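Local coordinates for beta-fructofuranosidase (Bifidobacterium adolescentis, PDB 6NOB), which probably hydrolyses terminal beta-fructofuranosides such as sucrose, as a family 32 glycoside hydrolase, at residues 156-161 against 193-198; 219-224 against 237-242; 270-275 against 286-291. One frame throughout, in Å; residues are numbered along the deposited sequence.

Contact 1. Residues 156-161 against 193-198; sequences DNMHWG and GAFSGS
The indole of W160 turns its N-H edge to the backbone of 193-198, an example of a ring placed by its rim. W160 NE1 donates to F195 O at 2.9 Å; that oxygen lies almost exactly in the ring plane, although the donor stands well above the carbonyl plane. A194 O sits at the same edge, 3.3 Å from W160 CD1. Farther round, W160 CZ2 approaches G197 N obliquely at 3.4 Å, and a CB on G197 would collide with it. The phenyl ring of F195 is met obliquely by M158, whose CG reaches CE1 at 3.7 Å, the side chains crossing at about a right angle; H224 stacks on this ring from the adjoining strand. One backbone bond, A194 N to M158 O at 2.9 Å, accompanies the single bridge between M158 and G193, where a CB on G193 would run into M158 N. Strand 159-165 pairs with 141-149, and W160 also meets F145 there. Strand 190-202 is an edge strand of the next sheet, beside 216-227, and S196 bonds to D131 of 127-138. The contact thus joins two successive sheets, consistent with adjacent blades of the GH32 beta-propeller.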
loop_
_atom_site.group_PDB
_atom_site.type_symbol
_atom_site.label_atom_id
_atom_site.label_comp_id
_atom_site.label_asym_id
_atom_site.label_seq_id
_atom_site.Cartn_x
_atom_site.Cartn_y
_atom_site.Cartn_z
ATOM N N ASP A 156 -11.527 -3.227 8.329
ATOM C CA ASP A 156 -12.668 -4.122 8.497
ATOM C C ASP A 156 -12.554 -5.227 7.452
ATOM O O ASP A 156 -11.504 -5.394 6.821
ATOM C CB ASP A 156 -13.991 -3.355 8.392
ATOM C CG ASP A 156 -15.103 -3.983 9.212
ATOM O OD1 ASP A 156 -15.015 -5.189 9.524
ATOM O OD2 ASP A 156 -16.069 -3.263 9.542
ATOM N N ASN A 157 -13.638 -5.984 7.269
ATOM C CA ASN A 157 -13.644 -7.091 6.318
ATOM C C ASN A 157 -13.197 -6.613 4.941
ATOM O O ASN A 157 -13.719 -5.632 4.404
ATOM C CB ASN A 157 -15.038 -7.714 6.246
ATOM C CG ASN A 157 -15.399 -8.484 7.507
ATOM O OD1 ASN A 157 -14.607 -9.283 8.011
ATOM N ND2 ASN A 157 -16.601 -8.245 8.023
ATOM N N MET A 158 -12.224 -7.320 4.374
ATOM C CA MET A 158 -11.388 -6.765 3.321
ATOM C C MET A 158 -11.980 -6.996 1.937
ATOM O O MET A 158 -12.351 -8.121 1.585
ATOM C CB MET A 158 -9.983 -7.362 3.405
ATOM C CG MET A 158 -9.063 -6.583 4.328
ATOM S SD MET A 158 -8.698 -4.946 3.661
ATOM C CE MET A 158 -9.709 -3.879 4.679
ATOM N N HIS A 159 -12.067 -5.914 1.165
ATOM C CA HIS A 159 -12.392 -5.911 -0.254
ATOM C C HIS A 159 -11.132 -5.590 -1.052
ATOM O O HIS A 159 -10.087 -5.238 -0.500
ATOM C CB HIS A 159 -13.476 -4.877 -0.584
ATOM C CG HIS A 159 -14.721 -4.985 0.242
ATOM N ND1 HIS A 159 -14.709 -4.995 1.621
ATOM C CD2 HIS A 159 -16.023 -5.046 -0.124
ATOM C CE1 HIS A 159 -15.949 -5.079 2.068
ATOM N NE2 HIS A 159 -16.766 -5.111 1.029
ATOM N N TRP A 160 -11.252 -5.679 -2.374
ATOM C CA TRP A 160 -10.225 -5.203 -3.295
ATOM C C TRP A 160 -10.781 -4.008 -4.060
ATOM O O TRP A 160 -11.736 -4.148 -4.831
ATOM C CB TRP A 160 -9.794 -6.302 -4.264
ATOM C CG TRP A 160 -8.710 -7.196 -3.751
ATOM C CD1 TRP A 160 -8.571 -7.677 -2.482
ATOM C CD2 TRP A 160 -7.613 -7.723 -4.504
ATOM N NE1 TRP A 160 -7.456 -8.474 -2.400
ATOM C CE2 TRP A 160 -6.849 -8.517 -3.629
ATOM C CE3 TRP A 160 -7.203 -7.599 -5.834
ATOM C CZ2 TRP A 160 -5.697 -9.183 -4.039
ATOM C CZ3 TRP A 160 -6.059 -8.259 -6.240
ATOM C CH2 TRP A 160 -5.319 -9.042 -5.347
ATOM N N GLY A 161 -10.189 -2.835 -3.841
ATOM C CA GLY A 161 -10.426 -1.712 -4.721
ATOM C C GLY A 161 -9.606 -1.836 -5.991
ATOM O O GLY A 161 -8.722 -2.684 -6.108
ATOM N N GLY A 193 -11.727 -11.655 4.974
ATOM C CA GLY A 193 -12.046 -11.102 3.676
ATOM C C GLY A 193 -10.988 -11.447 2.647
ATOM O O GLY A 193 -10.197 -12.382 2.821
ATOM N N ALA A 194 -10.980 -10.683 1.558
ATOM C CA ALA A 194 -10.018 -10.868 0.473
ATOM C C ALA A 194 -8.756 -10.086 0.812
ATOM O O ALA A 194 -8.665 -8.886 0.542
ATOM C CB ALA A 194 -10.615 -10.419 -0.856
ATOM N N PHE A 195 -7.776 -10.763 1.404
ATOM C CA PHE A 195 -6.540 -10.117 1.824
ATOM C C PHE A 195 -5.631 -9.886 0.614
ATOM O O PHE A 195 -6.016 -10.094 -0.541
ATOM C CB PHE A 195 -5.853 -10.936 2.913
ATOM C CG PHE A 195 -6.370 -10.658 4.300
ATOM C CD1 PHE A 195 -7.632 -10.114 4.490
ATOM C CD2 PHE A 195 -5.589 -10.928 5.410
ATOM C CE1 PHE A 195 -8.109 -9.858 5.761
ATOM C CE2 PHE A 195 -6.057 -10.667 6.685
ATOM C CZ PHE A 195 -7.321 -10.134 6.861
ATOM N N SER A 196 -4.399 -9.462 0.881
ATOM C CA SER A 196 -3.519 -8.948 -0.157
ATOM C C SER A 196 -3.142 -10.043 -1.154
ATOM O O SER A 196 -3.197 -11.242 -0.858
ATOM C CB SER A 196 -2.265 -8.349 0.475
ATOM O OG SER A 196 -2.557 -7.079 1.031
ATOM N N GLY A 197 -2.759 -9.610 -2.358
ATOM C CA GLY A 197 -2.391 -10.528 -3.422
ATOM C C GLY A 197 -1.605 -9.841 -4.518
ATOM O O GLY A 197 -1.499 -8.613 -4.563
ATOM N N SER A 198 -1.053 -10.659 -5.414
ATOM C CA SER A 198 -0.211 -10.209 -6.519
ATOM C C SER A 198 -0.843 -10.602 -7.857
ATOM O O SER A 198 -1.888 -11.256 -7.908
ATOM C CB SER A 198 1.202 -10.783 -6.394
ATOM O OG SER A 198 1.171 -12.196 -6.275
#

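Contact 2. Residues 219-224 against 237-242; sequences LYLTRH and YQTTCL
R223 lays its CB over one face of the Y237 ring, 3.8 Å from the centroid, in a CH-pi contact across an antiparallel hydrogen-bonded pair. In the tyrosine, chi1 (50°) sets CG between the backbone N and the carbonyl carbon, the crowded position. R223 CG lies 3.9 Å from T239 CG2, and the guanidinium leads away to E252, E179 and Q181. Next along this face, L221 crosses T239 obliquely, its CG and CD2 each 3.6 Å from T239 OG1, and its CD2 also approaches C241 SG.

On the reverse face the side chains of the non-hydrogen-bonded pairs lie alongside each other. T222 OG1 donates to Q238 OE1 at 2.7 Å, in the amide plane and on a lone pair, while Q238 NE2 binds F267 O; the amide is thereby gripped at both ends and its flip is settled. T240 has OG1 anti to its backbone N (chi1 -163°), where the hydroxyl donates to L219 O at 2.9 Å from above the carbonyl plane. T240 OG1 also stands 3.6 Å above the plane of the Y220 ring, over one face and offset towards the rim. L219 O accepts from C241 N as well, a second bond on one carbonyl.

In the hairpin of 216-227 and 235-243, therefore, the polar ends of T222, Q238, T239, T240 and R223 all find partners. T222 OG1 also takes D269 N, and T240 OG1 takes R218 NH1. E252 receives both the R223 guanidinium and T239 OG1, so its negative charge is probably stabilised beside the sheet, while the apolar base of the arginine serves the tyrosine face.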
loop_
_atom_site.group_PDB
_atom_site.type_symbol
_atom_site.label_atom_id
_atom_site.label_comp_id
_atom_site.label_asym_id
_atom_site.label_seq_id
_atom_site.Cartn_x
_atom_site.Cartn_y
_atom_site.Cartn_z
ATOM N N LEU A 219 -4.604 -13.312 -10.700
ATOM C CA LEU A 219 -4.299 -12.830 -9.365
ATOM C C LEU A 219 -4.161 -14.006 -8.415
ATOM O O LEU A 219 -4.889 -14.995 -8.529
ATOM C CB LEU A 219 -5.382 -11.872 -8.873
ATOM C CG LEU A 219 -5.470 -10.721 -9.872
ATOM C CD1 LEU A 219 -6.881 -10.568 -10.412
ATOM C CD2 LEU A 219 -4.955 -9.433 -9.259
ATOM N N TYR A 220 -3.197 -13.901 -7.504
ATOM C CA TYR A 220 -3.032 -14.834 -6.397
ATOM C C TYR A 220 -3.148 -14.030 -5.112
ATOM O O TYR A 220 -2.378 -13.089 -4.903
ATOM C CB TYR A 220 -1.679 -15.548 -6.465
ATOM C CG TYR A 220 -1.506 -16.450 -7.667
ATOM C CD1 TYR A 220 -1.845 -17.797 -7.597
ATOM C CD2 TYR A 220 -0.992 -15.963 -8.865
ATOM C CE1 TYR A 220 -1.686 -18.631 -8.685
ATOM C CE2 TYR A 220 -0.830 -16.792 -9.963
ATOM C CZ TYR A 220 -1.179 -18.126 -9.864
ATOM O OH TYR A 220 -1.022 -18.965 -10.945
ATOM N N LEU A 221 -4.107 -14.388 -4.261
ATOM C CA LEU A 221 -4.396 -13.595 -3.074
ATOM C C LEU A 221 -4.641 -14.504 -1.879
ATOM O O LEU A 221 -4.810 -15.720 -2.010
ATOM C CB LEU A 221 -5.605 -12.677 -3.290
ATOM C CG LEU A 221 -6.956 -13.376 -3.461
ATOM C CD1 LEU A 221 -8.041 -12.638 -2.691
ATOM C CD2 LEU A 221 -7.321 -13.481 -4.933
ATOM N N THR A 222 -4.666 -13.889 -0.701
ATOM C CA THR A 222 -4.956 -14.575 0.549
ATOM C C THR A 222 -6.419 -14.382 0.917
ATOM O O THR A 222 -6.935 -13.260 0.859
ATOM C CB THR A 222 -4.070 -14.054 1.683
ATOM O OG1 THR A 222 -2.708 -14.399 1.420
ATOM C CG2 THR A 222 -4.498 -14.653 3.022
ATOM N N ARG A 223 -7.082 -15.474 1.280
ATOM C CA ARG A 223 -8.378 -15.421 1.939
ATOM C C ARG A 223 -8.158 -15.627 3.431
ATOM O O ARG A 223 -7.427 -16.539 3.832
ATOM C CB ARG A 223 -9.333 -16.482 1.389
ATOM C CG ARG A 223 -9.973 -16.116 0.060
ATOM C CD ARG A 223 -11.080 -15.094 0.249
ATOM N NE ARG A 223 -11.565 -14.577 -1.026
ATOM C CZ ARG A 223 -12.433 -13.577 -1.144
ATOM N NH1 ARG A 223 -12.913 -12.987 -0.060
ATOM N NH2 ARG A 223 -12.817 -13.168 -2.347
ATOM N N HIS A 224 -8.775 -14.774 4.242
ATOM C CA HIS A 224 -8.600 -14.785 5.687
ATOM C C HIS A 224 -9.933 -15.092 6.352
ATOM O O HIS A 224 -10.956 -14.486 6.012
ATOM C CB HIS A 224 -8.053 -13.442 6.177
ATOM C CG HIS A 224 -7.777 -13.392 7.649
ATOM N ND1 HIS A 224 -6.506 -13.509 8.172
ATOM C CD2 HIS A 224 -8.602 -13.212 8.707
ATOM C CE1 HIS A 224 -6.562 -13.415 9.488
ATOM N NE2 HIS A 224 -7.823 -13.235 9.839
ATOM N N TYR A 237 -5.311 -18.951 3.548
ATOM C CA TYR A 237 -4.979 -19.800 2.411
ATOM C C TYR A 237 -4.935 -18.933 1.160
ATOM O O TYR A 237 -5.441 -17.809 1.147
ATOM C CB TYR A 237 -5.985 -20.949 2.257
ATOM C CG TYR A 237 -7.432 -20.511 2.287
ATOM C CD1 TYR A 237 -8.100 -20.327 3.495
ATOM C CD2 TYR A 237 -8.135 -20.288 1.109
ATOM C CE1 TYR A 237 -9.422 -19.927 3.525
ATOM C CE2 TYR A 237 -9.460 -19.890 1.130
ATOM C CZ TYR A 237 -10.099 -19.710 2.341
ATOM O OH TYR A 237 -11.419 -19.312 2.373
ATOM N N GLN A 238 -4.317 -19.464 0.105
ATOM C CA GLN A 238 -4.074 -18.719 -1.125
ATOM C C GLN A 238 -4.990 -19.209 -2.240
ATOM O O GLN A 238 -5.110 -20.418 -2.467
ATOM C CB GLN A 238 -2.612 -18.842 -1.561
ATOM C CG GLN A 238 -1.623 -18.944 -0.413
ATOM C CD GLN A 238 -1.728 -17.781 0.556
ATOM O OE1 GLN A 238 -2.117 -16.672 0.181
ATOM N NE2 GLN A 238 -1.382 -18.031 1.811
ATOM N N THR A 239 -5.618 -18.267 -2.942
ATOM C CA THR A 239 -6.543 -18.566 -4.027
ATOM C C THR A 239 -6.108 -17.830 -5.290
ATOM O O THR A 239 -5.217 -16.977 -5.270
ATOM C CB THR A 239 -7.984 -18.177 -3.661
ATOM O OG1 THR A 239 -8.103 -16.748 -3.624
ATOM C CG2 THR A 239 -8.367 -18.743 -2.300
ATOM N N THR A 240 -6.753 -18.168 -6.406
ATOM C CA THR A 240 -6.476 -17.530 -7.683
ATOM C C THR A 240 -7.782 -17.167 -8.374
ATOM O O THR A 240 -8.831 -17.762 -8.113
ATOM C CB THR A 240 -5.628 -18.426 -8.610
ATOM O OG1 THR A 240 -5.066 -17.631 -9.660
ATOM C CG2 THR A 240 -6.474 -19.530 -9.229
ATOM N N CYS A 241 -7.703 -16.171 -9.254
ATOM C CA CYS A 241 -8.832 -15.764 -10.079
ATOM C C CYS A 241 -8.299 -14.932 -11.235
ATOM O O CYS A 241 -7.143 -14.497 -11.230
ATOM C CB CYS A 241 -9.890 -15.000 -9.266
ATOM S SG CYS A 241 -9.340 -13.478 -8.478
ATOM N N LEU A 242 -9.146 -14.737 -12.240
ATOM C CA LEU A 242 -8.761 -14.035 -13.454
ATOM C C LEU A 242 -9.519 -12.725 -13.580
ATOM O O LEU A 242 -10.700 -12.643 -13.231
ATOM C CB LEU A 242 -9.034 -14.878 -14.700
ATOM C CG LEU A 242 -8.090 -16.036 -14.988
ATOM C CD1 LEU A 242 -8.562 -16.770 -16.231
ATOM C CD2 LEU A 242 -6.675 -15.522 -15.169
#

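Contact 3. Residues 270-275 against 286-291; sequences PKVECG and AYMVTA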
loop_
_atom_site.group_PDB
_atom_site.type_symbol
_atom_site.label_atom_id
_atom_site.label_comp_id
_atom_site.label_asym_id
_atom_site.label_seq_id
_atom_site.Cartn_x
_atom_site.Cartn_y
_atom_site.Cartn_z
ATOM N N PRO A 270 0.627 -13.703 -1.014
ATOM C CA PRO A 270 1.443 -14.411 -2.009
ATOM C C PRO A 270 1.937 -13.468 -3.091
ATOM O O PRO A 270 1.194 -12.619 -3.589
ATOM C CB PRO A 270 0.477 -15.451 -2.584
ATOM C CG PRO A 270 -0.867 -14.813 -2.431
ATOM C CD PRO A 270 -0.804 -14.035 -1.142
ATOM N N LYS A 271 3.207 -13.628 -3.456
ATOM C CA LYS A 271 3.831 -12.847 -4.519
ATOM C C LYS A 271 4.458 -13.822 -5.506
ATOM O O LYS A 271 5.390 -14.551 -5.154
ATOM C CB LYS A 271 4.871 -11.879 -3.954
ATOM C CG LYS A 271 4.777 -10.468 -4.515
ATOM C CD LYS A 271 5.023 -10.462 -6.013
ATOM C CE LYS A 271 4.882 -9.070 -6.594
ATOM N NZ LYS A 271 5.101 -9.077 -8.070
ATOM N N VAL A 272 3.944 -13.842 -6.732
ATOM C CA VAL A 272 4.358 -14.802 -7.750
ATOM C C VAL A 272 5.271 -14.085 -8.738
ATOM O O VAL A 272 4.860 -13.116 -9.387
ATOM C CB VAL A 272 3.142 -15.429 -8.454
ATOM C CG1 VAL A 272 3.584 -16.436 -9.508
ATOM C CG2 VAL A 272 2.229 -16.098 -7.438
ATOM N N GLU A 273 6.510 -14.557 -8.847
ATOM C CA GLU A 273 7.528 -13.941 -9.689
ATOM C C GLU A 273 7.906 -14.915 -10.793
ATOM O O GLU A 273 8.295 -16.051 -10.513
ATOM C CB GLU A 273 8.763 -13.563 -8.874
ATOM C CG GLU A 273 9.939 -13.107 -9.724
ATOM C CD GLU A 273 9.616 -11.888 -10.566
ATOM O OE1 GLU A 273 8.915 -10.983 -10.060
ATOM O OE2 GLU A 273 10.059 -11.837 -11.734
ATOM N N CYS A 274 7.815 -14.466 -12.042
ATOM C CA CYS A 274 8.043 -15.348 -13.175
ATOM C C CYS A 274 9.290 -15.007 -13.972
ATOM O O CYS A 274 9.670 -15.792 -14.847
ATOM C CB CYS A 274 6.821 -15.335 -14.108
ATOM S SG CYS A 274 5.351 -16.038 -13.361
ATOM N N GLY A 275 9.942 -13.881 -13.689
ATOM C CA GLY A 275 11.025 -13.407 -14.528
ATOM C C GLY A 275 12.422 -13.572 -13.966
ATOM O O GLY A 275 13.352 -12.910 -14.436
ATOM N N ALA A 286 7.026 -21.210 -12.155
ATOM C CA ALA A 286 6.862 -19.915 -11.513
ATOM C C ALA A 286 6.998 -20.078 -10.006
ATOM O O ALA A 286 6.688 -21.134 -9.451
ATOM C CB ALA A 286 5.505 -19.302 -11.856
ATOM N N TYR A 287 7.461 -19.023 -9.343
ATOM C CA TYR A 287 7.792 -19.092 -7.928
ATOM C C TYR A 287 6.962 -18.098 -7.128
ATOM O O TYR A 287 6.736 -16.965 -7.562
ATOM C CB TYR A 287 9.290 -18.855 -7.715
ATOM C CG TYR A 287 10.102 -20.064 -8.111
ATOM C CD1 TYR A 287 10.459 -20.278 -9.438
ATOM C CD2 TYR A 287 10.476 -21.015 -7.167
ATOM C CE1 TYR A 287 11.188 -21.395 -9.812
ATOM C CE2 TYR A 287 11.205 -22.133 -7.528
ATOM C CZ TYR A 287 11.557 -22.319 -8.852
ATOM O OH TYR A 287 12.282 -23.430 -9.219
ATOM N N MET A 288 6.512 -18.544 -5.954
ATOM C CA MET A 288 5.617 -17.787 -5.087
ATOM C C MET A 288 6.220 -17.732 -3.691
ATOM O O MET A 288 6.535 -18.777 -3.107
ATOM C CB MET A 288 4.223 -18.431 -5.049
ATOM C CG MET A 288 3.282 -17.891 -3.971
ATOM S SD MET A 288 1.873 -18.981 -3.624
ATOM C CE MET A 288 0.997 -18.973 -5.188
ATOM N N VAL A 289 6.389 -16.526 -3.159
ATOM C CA VAL A 289 6.777 -16.343 -1.766
ATOM C C VAL A 289 5.529 -16.019 -0.961
ATOM O O VAL A 289 4.622 -15.327 -1.441
ATOM C CB VAL A 289 7.844 -15.242 -1.600
ATOM C CG1 VAL A 289 9.157 -15.682 -2.217
ATOM C CG2 VAL A 289 7.374 -13.936 -2.216
ATOM N N THR A 290 5.471 -16.541 0.259
ATOM C CA THR A 290 4.395 -16.244 1.188
ATOM C C THR A 290 5.006 -15.862 2.527
ATOM O O THR A 290 6.126 -16.260 2.858
ATOM C CB THR A 290 3.435 -17.436 1.351
ATOM O OG1 THR A 290 4.177 -18.661 1.336
ATOM C CG2 THR A 290 2.424 -17.462 0.216
ATOM N N ALA A 291 4.263 -15.069 3.292
ATOM C CA ALA A 291 4.723 -14.556 4.574
ATOM C C ALA A 291 4.163 -15.420 5.699
ATOM O O ALA A 291 2.943 -15.569 5.821
ATOM C CB ALA A 291 4.301 -13.099 4.752
#
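V272 and M288 form the close-packed middle of this hairpin, facing each other across a non-hydrogen-bonded antiparallel pair whose CA atoms are 4.2 Å apart. V272 CG2 touches both ends of the methionine, lying 3.9 Å from M288 CB and 3.9 Å from M288 CE. The M288 side chain extends, CG anti to its backbone N (chi1 169°), and bends only at chi3 (-64°), which folds CE back over the valine. P270 closes the group, its CB 3.9 Å from M288 SD and near T290 CG2. An alanine in place of V272 removes CG2, and would probably open a gap beside M288 CE and the Y220 ring and leave that methyl freer to turn.

The other face, at K271 and V289, is simpler: K271 CB rests on V289 CG2 at 3.7 Å, and the lysine then leads away to S440 O. Pairing slackens towards the partly exposed end. E273 N binds Y287 O firmly at 2.7 Å, but the return bond from Y287 N to E273 O is weak at 3.3 Å. Beyond it strand 268-273 ends; C274 SG leans on A286 CB at 3.6 Å, and the exposed G275 gives its N-H to E273 OE2, while OE1 pairs with R448.

Strand 268-273, in which P270 ends the Arg-Asp-Pro sequence known from GH32 enzymes, is the edge strand of its sheet. Strand 285-295 passes the pairing on to 337-347. Residues of 216-227 pack against the V272 and M288 face, and those of 377-382 against the K271 and V289 face.

Overall arrangement
Followed from the N terminus, the three contacts come in series: each closes before the next opens, and none nests in or crosses another. Contact 1 closes a loop of 31 residues and joins one sheet to the next; contacts 2 and 3 each close a short hairpin within a sheet. Strand 190-202 then hands over to 216-227 in the same sheet, where F195 N meets T222 O and S198 N meets Y220 O. Contact 3 opens the following sheet, held to the previous one by S198 OG at P270 O and by T222 OG1 beside P270 CD. Together they follow the chain through three successive sheets, consistent with neighbouring blades of the family's five-bladed propeller.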